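Local coordinates for protein glutathione S-transferase 1 (Ascaris suum, PDB 4Q5F) that conjugates reduced glutathione to a wide range of hydrophobic electrophiles, as a sigma-class glutathione transferase, and can also act as a glutathione peroxidase, at residues B[103-114]-B[140-151]. Sequence-based numbering, arbitrary orientation.
Sequences IFDQFKDFMAEL and ARDKHLPLLEKF. With GSH (glutathione), chain C.
Ala140 meets helix 103-114 through its CB, 3.8 Å from Glu113 CB, where two antiparallel helices of the all-helical C-terminal GST domain pack together. The axes of segments 103-114 and 140-151 run at 169° and approach to 10.0 Å. The same methyl lies at the edge of the Phe110 ring. His144 follows as a knob in the hole formed by Gln106, Asp109, Phe110 and Glu113. Phe110 CA sits over the His144 ring, 3.6 Å from its centroid and almost on the normal. With CG of Phe110 opposite the backbone N (chi1 -177°), the phenyl ring lies over His144 CB. The two rings are nearly parallel but slid apart. At the ring edge His144 NE2 gives a weak hydrogen bond to Glu113 OE2, 3.4 Å long. Next door, the carboxylate of Asp109 is used elsewhere: its OD2 accepts a hydrogen bond from glutathione N1. That glutathione is held mainly by the second subunit, including its Trp51 and Lys55, so this helix completes a site across the dimer interface. Leu145 CD2 touches Phe110 CE2, and Leu147 CD1 reaches Gln106 NE2. Leu148 CD2 packs 3.5 Å from Ile103 CD1. Finally, Ile103 CD1 sits over a face of the Phe151 ring, 4.0 Å from its centroid.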
# COMPACT_ATOMS: atom_id res chain seq x y z
N ILE B 103 -1.80 10.04 -0.96
CA ILE B 103 -0.47 10.62 -0.80
C ILE B 103 0.48 9.66 -0.10
O ILE B 103 1.68 9.66 -0.38
CB ILE B 103 -0.52 11.97 -0.04
CG1 ILE B 103 0.87 12.62 0.00
CG2 ILE B 103 -1.06 11.79 1.37
CD1 ILE B 103 1.44 12.97 -1.36
N PHE B 104 -0.05 8.84 0.81
CA PHE B 104 0.80 7.88 1.51
C PHE B 104 1.23 6.74 0.59
O PHE B 104 2.34 6.23 0.72
CB PHE B 104 0.11 7.32 2.75
CG PHE B 104 1.00 6.43 3.58
CD1 PHE B 104 1.99 6.98 4.37
CD2 PHE B 104 0.86 5.06 3.54
CE1 PHE B 104 2.82 6.17 5.12
CE2 PHE B 104 1.69 4.24 4.29
CZ PHE B 104 2.67 4.80 5.08
N ASP B 105 0.35 6.35 -0.32
CA ASP B 105 0.69 5.32 -1.31
C ASP B 105 1.81 5.81 -2.23
O ASP B 105 2.66 5.03 -2.65
CB ASP B 105 -0.53 4.94 -2.14
CG ASP B 105 -1.42 3.92 -1.46
OD1 ASP B 105 -1.06 3.43 -0.37
OD2 ASP B 105 -2.49 3.60 -2.02
N GLN B 106 1.80 7.10 -2.54
CA GLN B 106 2.85 7.67 -3.37
C GLN B 106 4.16 7.70 -2.58
O GLN B 106 5.23 7.44 -3.12
CB GLN B 106 2.49 9.09 -3.84
CG GLN B 106 3.52 9.71 -4.78
CD GLN B 106 3.71 8.90 -6.05
OE1 GLN B 106 2.79 8.22 -6.51
NE2 GLN B 106 4.90 8.98 -6.63
N PHE B 107 4.05 8.03 -1.30
CA PHE B 107 5.20 7.98 -0.40
C PHE B 107 5.72 6.54 -0.32
O PHE B 107 6.93 6.31 -0.25
CB PHE B 107 4.81 8.48 0.99
CG PHE B 107 5.74 8.02 2.08
CD1 PHE B 107 6.96 8.64 2.27
CD2 PHE B 107 5.39 6.97 2.91
CE1 PHE B 107 7.82 8.22 3.27
CE2 PHE B 107 6.24 6.55 3.91
CZ PHE B 107 7.45 7.17 4.09
N LYS B 108 4.80 5.59 -0.33
CA LYS B 108 5.16 4.17 -0.32
C LYS B 108 5.93 3.78 -1.58
O LYS B 108 6.89 3.02 -1.50
CB LYS B 108 3.91 3.30 -0.16
CG LYS B 108 3.61 2.89 1.28
CD LYS B 108 2.24 2.24 1.39
CE LYS B 108 2.33 0.77 1.80
NZ LYS B 108 1.00 0.11 1.76
N ASP B 109 5.51 4.30 -2.73
CA ASP B 109 6.21 4.04 -3.99
C ASP B 109 7.64 4.58 -3.91
O ASP B 109 8.59 3.93 -4.33
CB ASP B 109 5.50 4.70 -5.17
CG ASP B 109 4.24 3.96 -5.58
OD1 ASP B 109 4.05 2.81 -5.15
OD2 ASP B 109 3.44 4.54 -6.36
N PHE B 110 7.77 5.78 -3.36
CA PHE B 110 9.07 6.41 -3.16
C PHE B 110 9.95 5.53 -2.28
O PHE B 110 11.10 5.25 -2.61
CB PHE B 110 8.89 7.78 -2.52
CG PHE B 110 10.18 8.55 -2.32
CD1 PHE B 110 11.28 8.32 -3.13
CD2 PHE B 110 10.28 9.49 -1.32
CE1 PHE B 110 12.45 9.03 -2.94
CE2 PHE B 110 11.44 10.20 -1.12
CZ PHE B 110 12.53 9.97 -1.94
N MET B 111 9.40 5.09 -1.15
CA MET B 111 10.12 4.24 -0.21
C MET B 111 10.54 2.92 -0.86
O MET B 111 11.57 2.35 -0.52
CB MET B 111 9.26 3.94 1.01
CG MET B 111 9.09 5.12 1.97
SD MET B 111 10.63 5.63 2.75
CE MET B 111 11.09 7.03 1.73
N ALA B 112 9.72 2.43 -1.79
CA ALA B 112 9.99 1.16 -2.46
C ALA B 112 11.29 1.23 -3.27
O ALA B 112 11.90 0.21 -3.58
CB ALA B 112 8.83 0.77 -3.35
N GLU B 113 11.71 2.45 -3.62
CA GLU B 113 12.94 2.65 -4.36
C GLU B 113 14.13 2.64 -3.40
O GLU B 113 15.16 2.02 -3.68
CB GLU B 113 12.92 3.99 -5.10
CG GLU B 113 11.62 4.31 -5.85
CD GLU B 113 11.71 4.03 -7.34
OE1 GLU B 113 12.42 3.08 -7.73
OE2 GLU B 113 11.08 4.78 -8.12
N LEU B 114 13.97 3.32 -2.27
CA LEU B 114 15.06 3.56 -1.34
C LEU B 114 15.38 2.38 -0.43
O LEU B 114 16.54 1.99 -0.30
CB LEU B 114 14.74 4.78 -0.47
CG LEU B 114 14.60 6.13 -1.16
CD1 LEU B 114 14.27 7.20 -0.13
CD2 LEU B 114 15.87 6.50 -1.91
N ALA B 140 15.62 8.72 -7.48
CA ALA B 140 14.36 8.47 -6.79
C ALA B 140 13.91 9.74 -6.07
O ALA B 140 12.76 10.16 -6.18
CB ALA B 140 14.51 7.33 -5.80
N ARG B 141 14.85 10.33 -5.34
CA ARG B 141 14.64 11.59 -4.65
C ARG B 141 14.14 12.67 -5.61
O ARG B 141 13.16 13.36 -5.33
CB ARG B 141 15.97 12.04 -4.02
CG ARG B 141 15.97 13.43 -3.42
CD ARG B 141 17.37 13.78 -2.91
NE ARG B 141 18.32 14.02 -4.00
CZ ARG B 141 18.66 15.23 -4.45
NH1 ARG B 141 18.14 16.33 -3.92
NH2 ARG B 141 19.53 15.33 -5.44
N ASP B 142 14.81 12.80 -6.74
CA ASP B 142 14.50 13.84 -7.71
C ASP B 142 13.14 13.64 -8.36
O ASP B 142 12.48 14.62 -8.74
CB ASP B 142 15.59 13.92 -8.77
CG ASP B 142 16.91 14.45 -8.22
OD1 ASP B 142 17.06 14.50 -6.98
OD2 ASP B 142 17.80 14.80 -9.03
N LYS B 143 12.70 12.40 -8.50
CA LYS B 143 11.39 12.12 -9.09
C LYS B 143 10.26 12.36 -8.10
O LYS B 143 9.25 12.97 -8.43
CB LYS B 143 11.30 10.68 -9.61
CG LYS B 143 10.05 10.43 -10.44
CD LYS B 143 9.76 8.95 -10.66
CE LYS B 143 8.82 8.76 -11.84
NZ LYS B 143 8.15 7.43 -11.84
N HIS B 144 10.44 11.87 -6.87
CA HIS B 144 9.32 11.77 -5.93
C HIS B 144 9.08 13.00 -5.07
O HIS B 144 7.93 13.36 -4.81
CB HIS B 144 9.52 10.54 -5.04
CG HIS B 144 9.23 9.25 -5.73
ND1 HIS B 144 7.95 8.76 -5.89
CD2 HIS B 144 10.06 8.35 -6.32
CE1 HIS B 144 8.01 7.60 -6.54
NE2 HIS B 144 9.27 7.34 -6.81
N LEU B 145 10.15 13.65 -4.62
CA LEU B 145 10.00 14.83 -3.77
C LEU B 145 9.17 15.94 -4.42
O LEU B 145 8.30 16.52 -3.77
CB LEU B 145 11.37 15.36 -3.33
CG LEU B 145 12.19 14.48 -2.39
CD1 LEU B 145 13.45 15.20 -1.96
CD2 LEU B 145 11.39 14.04 -1.17
N PRO B 146 9.44 16.26 -5.70
CA PRO B 146 8.59 17.26 -6.34
C PRO B 146 7.11 16.87 -6.35
O PRO B 146 6.24 17.74 -6.27
CB PRO B 146 9.13 17.33 -7.78
CG PRO B 146 10.26 16.37 -7.86
CD PRO B 146 10.65 15.97 -6.48
N LEU B 147 6.82 15.57 -6.45
CA LEU B 147 5.44 15.10 -6.47
C LEU B 147 4.78 15.24 -5.09
O LEU B 147 3.61 15.59 -5.00
CB LEU B 147 5.38 13.65 -6.94
CG LEU B 147 5.92 13.40 -8.35
CD1 LEU B 147 6.01 11.92 -8.66
CD2 LEU B 147 5.06 14.10 -9.40
N LEU B 148 5.54 14.98 -4.03
CA LEU B 148 5.04 15.17 -2.68
C LEU B 148 4.84 16.65 -2.39
O LEU B 148 3.88 17.05 -1.73
CB LEU B 148 5.99 14.56 -1.65
CG LEU B 148 6.20 13.05 -1.65
CD1 LEU B 148 7.08 12.65 -0.47
CD2 LEU B 148 4.88 12.29 -1.60
N GLU B 149 5.77 17.47 -2.88
CA GLU B 149 5.74 18.91 -2.65
C GLU B 149 4.61 19.55 -3.45
O GLU B 149 3.96 20.49 -2.98
CB GLU B 149 7.08 19.52 -3.04
CG GLU B 149 7.50 20.72 -2.20
CD GLU B 149 8.94 21.11 -2.44
OE1 GLU B 149 9.47 20.79 -3.53
OE2 GLU B 149 9.56 21.73 -1.55
N LYS B 150 4.38 19.05 -4.66
CA LYS B 150 3.28 19.50 -5.50
C LYS B 150 1.95 19.28 -4.78
O LYS B 150 1.12 20.18 -4.69
CB LYS B 150 3.28 18.75 -6.83
CG LYS B 150 1.97 18.82 -7.60
CD LYS B 150 2.08 18.15 -8.96
CE LYS B 150 0.73 18.07 -9.65
NZ LYS B 150 0.85 17.68 -11.08
N PHE B 151 1.77 18.06 -4.29
CA PHE B 151 0.56 17.67 -3.58
C PHE B 151 0.36 18.55 -2.35
O PHE B 151 -0.76 18.98 -2.05
CB PHE B 151 0.67 16.21 -3.16
CG PHE B 151 -0.64 15.59 -2.75
CD1 PHE B 151 -1.11 15.71 -1.46
CD2 PHE B 151 -1.39 14.88 -3.67
CE1 PHE B 151 -2.31 15.13 -1.09
CE2 PHE B 151 -2.59 14.30 -3.31
CZ PHE B 151 -3.05 14.43 -2.01
N1 GSH C . 1.44 3.26 -7.27
CA1 GSH C . 0.67 3.55 -8.43
C1 GSH C . -0.72 2.98 -8.25
O11 GSH C . -1.71 3.53 -8.80
O12 GSH C . -0.89 1.95 -7.56
CB1 GSH C . 1.34 2.94 -9.64
CG1 GSH C . 0.66 3.46 -10.92
CD1 GSH C . 1.50 3.08 -12.16
OE1 GSH C . 2.57 2.54 -12.02
N2 GSH C . 0.99 3.40 -13.47
CA2 GSH C . 1.72 3.08 -14.65
C2 GSH C . 1.83 4.35 -15.48
O2 GSH C . 1.08 5.29 -15.25
CB2 GSH C . 1.00 2.03 -15.46
SG2 GSH C . 0.74 0.59 -14.47
N3 GSH C . 2.81 4.46 -16.54
CA3 GSH C . 2.91 5.68 -17.31
C3 GSH C . 3.82 6.67 -16.60
O31 GSH C . 4.15 6.49 -15.40
O32 GSH C . 4.25 7.68 -17.22